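Local coordinates for tyrosine-protein kinase receptor torso (Bombyx mori, PDB 5AOQ) that is a probable receptor tyrosine kinase that binds the prothoracicotropic hormone PTTH, stimulates ERK phosphorylation and takes part in the initiation of metamorphosis, at residues F177-D190 and I226-Y239. Sequence-based numbering, arbitrary orientation.
Sequences FVWNTTGDRDLCFD and IHVKGIHGTTKHKY. With NAG (2-acetamido-2-deoxy-beta-D-glucopyranose), chain E.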
loop_
_atom_site.group_PDB
_atom_site.type_symbol
_atom_site.label_atom_id
_atom_site.label_comp_id
_atom_site.label_asym_id
_atom_site.label_seq_id
_atom_site.Cartn_x
_atom_site.Cartn_y
_atom_site.Cartn_z
ATOM N N PHE A 177 22.614 -7.332 -18.042
ATOM C CA PHE A 177 23.521 -7.618 -16.932
ATOM C C PHE A 177 23.612 -9.115 -16.662
ATOM O O PHE A 177 22.612 -9.832 -16.741
ATOM C CB PHE A 177 23.057 -6.893 -15.666
ATOM C CG PHE A 177 23.043 -5.395 -15.794
ATOM C CD1 PHE A 177 22.089 -4.762 -16.575
ATOM C CD2 PHE A 177 23.972 -4.620 -15.122
ATOM C CE1 PHE A 177 22.072 -3.388 -16.694
ATOM C CE2 PHE A 177 23.958 -3.244 -15.236
ATOM C CZ PHE A 177 23.006 -2.628 -16.023
ATOM N N VAL A 178 24.818 -9.576 -16.337
ATOM C CA VAL A 178 25.068 -10.986 -16.050
ATOM C C VAL A 178 26.138 -11.101 -14.963
ATOM O O VAL A 178 26.969 -10.208 -14.808
ATOM C CB VAL A 178 25.519 -11.752 -17.318
ATOM C CG1 VAL A 178 25.827 -13.212 -17.003
ATOM C CG2 VAL A 178 24.457 -11.662 -18.407
ATOM N N TRP A 179 26.113 -12.197 -14.210
ATOM C CA TRP A 179 27.123 -12.441 -13.183
ATOM C C TRP A 179 27.388 -13.932 -12.995
ATOM O O TRP A 179 26.558 -14.767 -13.352
ATOM C CB TRP A 179 26.691 -11.805 -11.861
ATOM C CG TRP A 179 25.377 -12.310 -11.340
ATOM C CD1 TRP A 179 25.184 -13.239 -10.359
ATOM C CD2 TRP A 179 24.070 -11.907 -11.773
ATOM N NE1 TRP A 179 23.839 -13.438 -10.153
ATOM C CE2 TRP A 179 23.135 -12.634 -11.010
ATOM C CE3 TRP A 179 23.600 -11.004 -12.731
ATOM C CZ2 TRP A 179 21.760 -12.484 -11.175
ATOM C CZ3 TRP A 179 22.234 -10.860 -12.894
ATOM C CH2 TRP A 179 21.332 -11.596 -12.121
ATOM N N ASN A 180 28.550 -14.259 -12.434
ATOM C CA ASN A 180 28.946 -15.653 -12.259
ATOM C C ASN A 180 28.219 -16.337 -11.111
ATOM O O ASN A 180 27.787 -15.692 -10.156
ATOM C CB ASN A 180 30.463 -15.761 -12.052
ATOM C CG ASN A 180 30.948 -15.075 -10.780
ATOM O OD1 ASN A 180 30.329 -14.128 -10.293
ATOM N ND2 ASN A 180 32.075 -15.558 -10.243
ATOM N N THR A 181 28.090 -17.655 -11.230
ATOM C CA THR A 181 27.395 -18.472 -10.244
ATOM C C THR A 181 28.380 -19.376 -9.519
ATOM O O THR A 181 29.436 -19.719 -10.052
ATOM C CB THR A 181 26.305 -19.342 -10.898
ATOM O OG1 THR A 181 26.917 -20.356 -11.706
ATOM C CG2 THR A 181 25.383 -18.493 -11.761
ATOM N N THR A 182 28.027 -19.759 -8.298
ATOM C CA THR A 182 28.848 -20.669 -7.510
ATOM C C THR A 182 28.776 -22.081 -8.077
ATOM O O THR A 182 28.142 -22.318 -9.103
ATOM C CB THR A 182 28.415 -20.695 -6.029
ATOM O OG1 THR A 182 29.100 -21.754 -5.349
ATOM C CG2 THR A 182 26.908 -20.906 -5.897
ATOM N N GLY A 183 29.433 -23.015 -7.399
ATOM C CA GLY A 183 29.450 -24.398 -7.836
ATOM C C GLY A 183 28.092 -25.060 -7.704
ATOM O O GLY A 183 27.752 -25.955 -8.476
ATOM N N ASP A 184 27.312 -24.616 -6.721
ATOM C CA ASP A 184 25.992 -25.186 -6.472
ATOM C C ASP A 184 25.044 -24.921 -7.637
ATOM O O ASP A 184 25.251 -23.997 -8.423
ATOM C CB ASP A 184 25.398 -24.621 -5.180
ATOM C CG ASP A 184 26.177 -25.037 -3.948
ATOM O OD1 ASP A 184 27.394 -25.292 -4.068
ATOM O OD2 ASP A 184 25.572 -25.108 -2.858
ATOM N N ARG A 185 24.002 -25.742 -7.733
ATOM C CA ARG A 185 23.015 -25.631 -8.802
ATOM C C ARG A 185 21.781 -24.874 -8.322
ATOM O O ARG A 185 21.197 -24.081 -9.060
ATOM C CB ARG A 185 22.616 -27.022 -9.300
ATOM C CG ARG A 185 23.789 -27.881 -9.750
ATOM C CD ARG A 185 23.371 -29.322 -10.011
ATOM N NE ARG A 185 22.375 -29.432 -11.077
ATOM C CZ ARG A 185 21.056 -29.440 -10.888
ATOM N NH1 ARG A 185 20.543 -29.343 -9.668
ATOM N NH2 ARG A 185 20.244 -29.546 -11.930
ATOM N N ASP A 186 21.395 -25.128 -7.075
ATOM C CA ASP A 186 20.189 -24.547 -6.498
ATOM C C ASP A 186 20.379 -23.082 -6.108
ATOM O O ASP A 186 20.685 -22.780 -4.953
ATOM C CB ASP A 186 19.761 -25.354 -5.270
ATOM C CG ASP A 186 19.339 -26.771 -5.616
ATOM O OD1 ASP A 186 18.789 -26.981 -6.718
ATOM O OD2 ASP A 186 19.556 -27.674 -4.782
ATOM N N LEU A 187 20.188 -22.179 -7.068
ATOM C CA LEU A 187 20.345 -20.746 -6.820
ATOM C C LEU A 187 19.273 -19.900 -7.507
ATOM O O LEU A 187 19.140 -19.919 -8.731
ATOM C CB LEU A 187 21.727 -20.274 -7.280
ATOM C CG LEU A 187 22.841 -20.274 -6.228
ATOM C CD1 LEU A 187 23.554 -21.618 -6.159
ATOM C CD2 LEU A 187 23.833 -19.155 -6.508
ATOM N N CYS A 188 18.516 -19.162 -6.698
ATOM C CA CYS A 188 17.588 -18.146 -7.186
ATOM C C CYS A 188 18.166 -16.770 -6.868
ATOM O O CYS A 188 19.138 -16.675 -6.116
ATOM C CB CYS A 188 16.209 -18.309 -6.545
ATOM S SG CYS A 188 15.430 -19.915 -6.829
ATOM N N PHE A 189 17.586 -15.709 -7.429
ATOM C CA PHE A 189 18.110 -14.360 -7.188
ATOM C C PHE A 189 17.034 -13.275 -7.124
ATOM O O PHE A 189 15.936 -13.434 -7.661
ATOM C CB PHE A 189 19.126 -13.994 -8.276
ATOM C CG PHE A 189 20.289 -14.942 -8.365
ATOM C CD1 PHE A 189 21.298 -14.917 -7.416
ATOM C CD2 PHE A 189 20.366 -15.865 -9.393
ATOM C CE1 PHE A 189 22.365 -15.793 -7.497
ATOM C CE2 PHE A 189 21.430 -16.742 -9.479
ATOM C CZ PHE A 189 22.431 -16.706 -8.530
ATOM N N ASP A 190 17.377 -12.172 -6.459
ATOM C CA ASP A 190 16.535 -10.975 -6.400
ATOM C C ASP A 190 17.333 -9.743 -6.819
ATOM O O ASP A 190 18.374 -9.444 -6.234
ATOM C CB ASP A 190 15.966 -10.776 -4.995
ATOM C CG ASP A 190 14.917 -11.805 -4.642
ATOM O OD1 ASP A 190 15.292 -12.942 -4.288
ATOM O OD2 ASP A 190 13.714 -11.480 -4.723
ATOM N N ILE A 226 23.290 -1.159 -9.015
ATOM C CA ILE A 226 22.469 -2.366 -9.031
ATOM C C ILE A 226 22.820 -3.271 -7.849
ATOM O O ILE A 226 23.993 -3.516 -7.564
ATOM C CB ILE A 226 22.634 -3.140 -10.371
ATOM C CG1 ILE A 226 21.625 -4.288 -10.455
ATOM C CG2 ILE A 226 24.064 -3.657 -10.542
ATOM C CD1 ILE A 226 21.631 -5.022 -11.782
ATOM N N HIS A 227 21.790 -3.730 -7.144
ATOM C CA HIS A 227 21.954 -4.676 -6.047
ATOM C C HIS A 227 21.485 -6.060 -6.478
ATOM O O HIS A 227 20.371 -6.216 -6.994
ATOM C CB HIS A 227 21.166 -4.225 -4.817
ATOM C CG HIS A 227 21.331 -2.775 -4.488
ATOM N ND1 HIS A 227 22.409 -2.288 -3.780
ATOM C CD2 HIS A 227 20.548 -1.705 -4.763
ATOM C CE1 HIS A 227 22.285 -0.980 -3.639
ATOM N NE2 HIS A 227 21.164 -0.601 -4.226
ATOM N N VAL A 228 22.345 -7.055 -6.261
ATOM C CA VAL A 228 22.025 -8.448 -6.561
ATOM C C VAL A 228 22.013 -9.280 -5.281
ATOM O O VAL A 228 23.058 -9.536 -4.682
ATOM C CB VAL A 228 23.029 -9.062 -7.562
ATOM C CG1 VAL A 228 22.722 -10.538 -7.807
ATOM C CG2 VAL A 228 23.008 -8.291 -8.874
ATOM N N LYS A 229 20.817 -9.694 -4.877
ATOM C CA LYS A 229 20.632 -10.550 -3.712
ATOM C C LYS A 229 20.595 -12.015 -4.134
ATOM O O LYS A 229 19.803 -12.399 -4.999
ATOM C CB LYS A 229 19.344 -10.178 -2.975
ATOM C CG LYS A 229 19.009 -11.063 -1.780
ATOM C CD LYS A 229 19.989 -10.864 -0.637
ATOM C CE LYS A 229 19.680 -11.797 0.522
ATOM N NZ LYS A 229 20.517 -11.506 1.719
ATOM N N GLY A 230 21.458 -12.823 -3.523
ATOM C CA GLY A 230 21.522 -14.243 -3.819
ATOM C C GLY A 230 21.820 -15.075 -2.586
ATOM O O GLY A 230 21.803 -14.569 -1.463
ATOM N N ILE A 231 22.102 -16.357 -2.803
ATOM C CA ILE A 231 22.380 -17.288 -1.713
ATOM C C ILE A 231 23.551 -16.813 -0.859
ATOM O O ILE A 231 23.597 -17.070 0.345
ATOM C CB ILE A 231 22.688 -18.705 -2.252
ATOM C CG1 ILE A 231 22.929 -19.678 -1.093
ATOM C CG2 ILE A 231 23.898 -18.674 -3.175
ATOM C CD1 ILE A 231 23.031 -21.130 -1.515
ATOM N N HIS A 232 24.488 -16.111 -1.486
ATOM C CA HIS A 232 25.682 -15.634 -0.798
ATOM C C HIS A 232 25.471 -14.243 -0.207
ATOM O O HIS A 232 26.410 -13.630 0.302
ATOM C CB HIS A 232 26.872 -15.630 -1.755
ATOM C CG HIS A 232 27.132 -16.960 -2.391
ATOM N ND1 HIS A 232 27.629 -18.035 -1.686
ATOM C CD2 HIS A 232 26.967 -17.388 -3.664
ATOM C CE1 HIS A 232 27.754 -19.070 -2.498
ATOM N NE2 HIS A 232 27.359 -18.703 -3.703
ATOM N N GLY A 233 24.238 -13.748 -0.283
ATOM C CA GLY A 233 23.890 -12.464 0.298
ATOM C C GLY A 233 23.693 -11.384 -0.746
ATOM O O GLY A 233 23.486 -11.674 -1.926
ATOM N N THR A 234 23.756 -10.133 -0.302
ATOM C CA THR A 234 23.556 -8.988 -1.180
ATOM C C THR A 234 24.878 -8.507 -1.760
ATOM O O THR A 234 25.880 -8.412 -1.051
ATOM C CB THR A 234 22.887 -7.813 -0.438
ATOM O OG1 THR A 234 21.681 -8.261 0.190
ATOM C CG2 THR A 234 22.567 -6.676 -1.402
ATOM N N THR A 235 24.867 -8.212 -3.056
ATOM C CA THR A 235 26.013 -7.613 -3.723
ATOM C C THR A 235 25.612 -6.294 -4.363
ATOM O O THR A 235 24.932 -6.270 -5.392
ATOM C CB THR A 235 26.602 -8.541 -4.797
ATOM O OG1 THR A 235 27.098 -9.736 -4.180
ATOM C CG2 THR A 235 27.739 -7.850 -5.541
ATOM N N LYS A 236 26.033 -5.199 -3.740
ATOM C CA LYS A 236 25.789 -3.870 -4.278
ATOM C C LYS A 236 26.867 -3.550 -5.304
ATOM O O LYS A 236 28.060 -3.712 -5.038
ATOM C CB LYS A 236 25.765 -2.827 -3.163
ATOM C CG LYS A 236 24.939 -3.247 -1.956
ATOM C CD LYS A 236 24.617 -2.063 -1.060
ATOM C CE LYS A 236 23.916 -2.500 0.217
ATOM N NZ LYS A 236 24.876 -2.943 1.265
ATOM N N HIS A 237 26.440 -3.097 -6.476
ATOM C CA HIS A 237 27.337 -2.918 -7.610
ATOM C C HIS A 237 27.063 -1.613 -8.347
ATOM O O HIS A 237 26.099 -1.510 -9.107
ATOM C CB HIS A 237 27.201 -4.104 -8.567
ATOM C CG HIS A 237 27.954 -3.941 -9.848
ATOM N ND1 HIS A 237 29.313 -4.150 -9.947
ATOM C CD2 HIS A 237 27.537 -3.589 -11.087
ATOM C CE1 HIS A 237 29.699 -3.934 -11.192
ATOM N NE2 HIS A 237 28.640 -3.593 -11.904
ATOM N N LYS A 238 27.905 -0.614 -8.102
ATOM C CA LYS A 238 27.799 0.658 -8.804
ATOM C C LYS A 238 28.342 0.518 -10.220
ATOM O O LYS A 238 29.255 -0.271 -10.467
ATOM C CB LYS A 238 28.556 1.761 -8.062
ATOM C CG LYS A 238 27.943 2.158 -6.730
ATOM C CD LYS A 238 28.714 3.304 -6.094
ATOM C CE LYS A 238 28.092 3.734 -4.775
ATOM N NZ LYS A 238 28.848 4.846 -4.135
ATOM N N TYR A 239 27.774 1.282 -11.145
ATOM C CA TYR A 239 28.236 1.270 -12.528
ATOM C C TYR A 239 27.718 2.492 -13.275
ATOM O O TYR A 239 26.628 2.980 -12.995
ATOM C CB TYR A 239 27.787 -0.016 -13.228
ATOM C CG TYR A 239 26.295 -0.096 -13.459
ATOM C CD1 TYR A 239 25.449 -0.599 -12.479
ATOM C CD2 TYR A 239 25.730 0.328 -14.653
ATOM C CE1 TYR A 239 24.087 -0.675 -12.682
ATOM C CE2 TYR A 239 24.369 0.253 -14.866
ATOM C CZ TYR A 239 23.553 -0.247 -13.876
ATOM O OH TYR A 239 22.195 -0.324 -14.083
HETATM C C1 NAG E . 32.715 -15.016 -9.065
HETATM C C2 NAG E . 32.479 -15.737 -7.738
HETATM C C3 NAG E . 33.221 -15.023 -6.606
HETATM C C4 NAG E . 34.685 -14.780 -6.964
HETATM C C5 NAG E . 34.817 -14.160 -8.353
HETATM C C6 NAG E . 36.249 -14.075 -8.835
HETATM C C7 NAG E . 30.342 -16.938 -7.480
HETATM C C8 NAG E . 28.890 -16.810 -7.125
HETATM N N2 NAG E . 31.051 -15.807 -7.434
HETATM O O3 NAG E . 33.136 -15.804 -5.420
HETATM O O4 NAG E . 35.246 -13.857 -6.035
HETATM O O5 NAG E . 34.105 -14.948 -9.315
HETATM O O6 NAG E . 37.160 -14.650 -7.909
HETATM O O7 NAG E . 30.839 -18.010 -7.802
#
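K229 O accepts a nearly straight hydrogen bond from D190 N, at 2.8 Å and 171° at the hydrogen. D190 O accepts one from K229 N, so the two residues form an antiparallel hydrogen-bonded pair. This pair joins strand 189-195 to strand 223-230 in one sheet of the second FN3 domain. K229 O also meets the F189 ring at its edge. The carboxylate of D190, a residue implicated in PTTH binding, forms a salt bridge with R73.

Strand 171-179 belongs to the facing sheet, and its F177 and W179 point toward the other sheet. One face of the W179 indole receives V228 CG1 in a CH-pi contact, 4.1 Å from the five-membered ring's centroid. The F177 ring turns an edge to the face of Y239, an offset edge-to-face pair with planes at 65°. I226 CD1 lies over a face of F177. Y239 OH hydrogen-bonds to N193; a leucine here would probably leave N193 OD1 without that partner and F177 without its aromatic face. Near the turn, L187 meets I231 CG2. Directional backbone bonds thus fix the strand register, while the two sheets meet through nonpolar and aromatic packing.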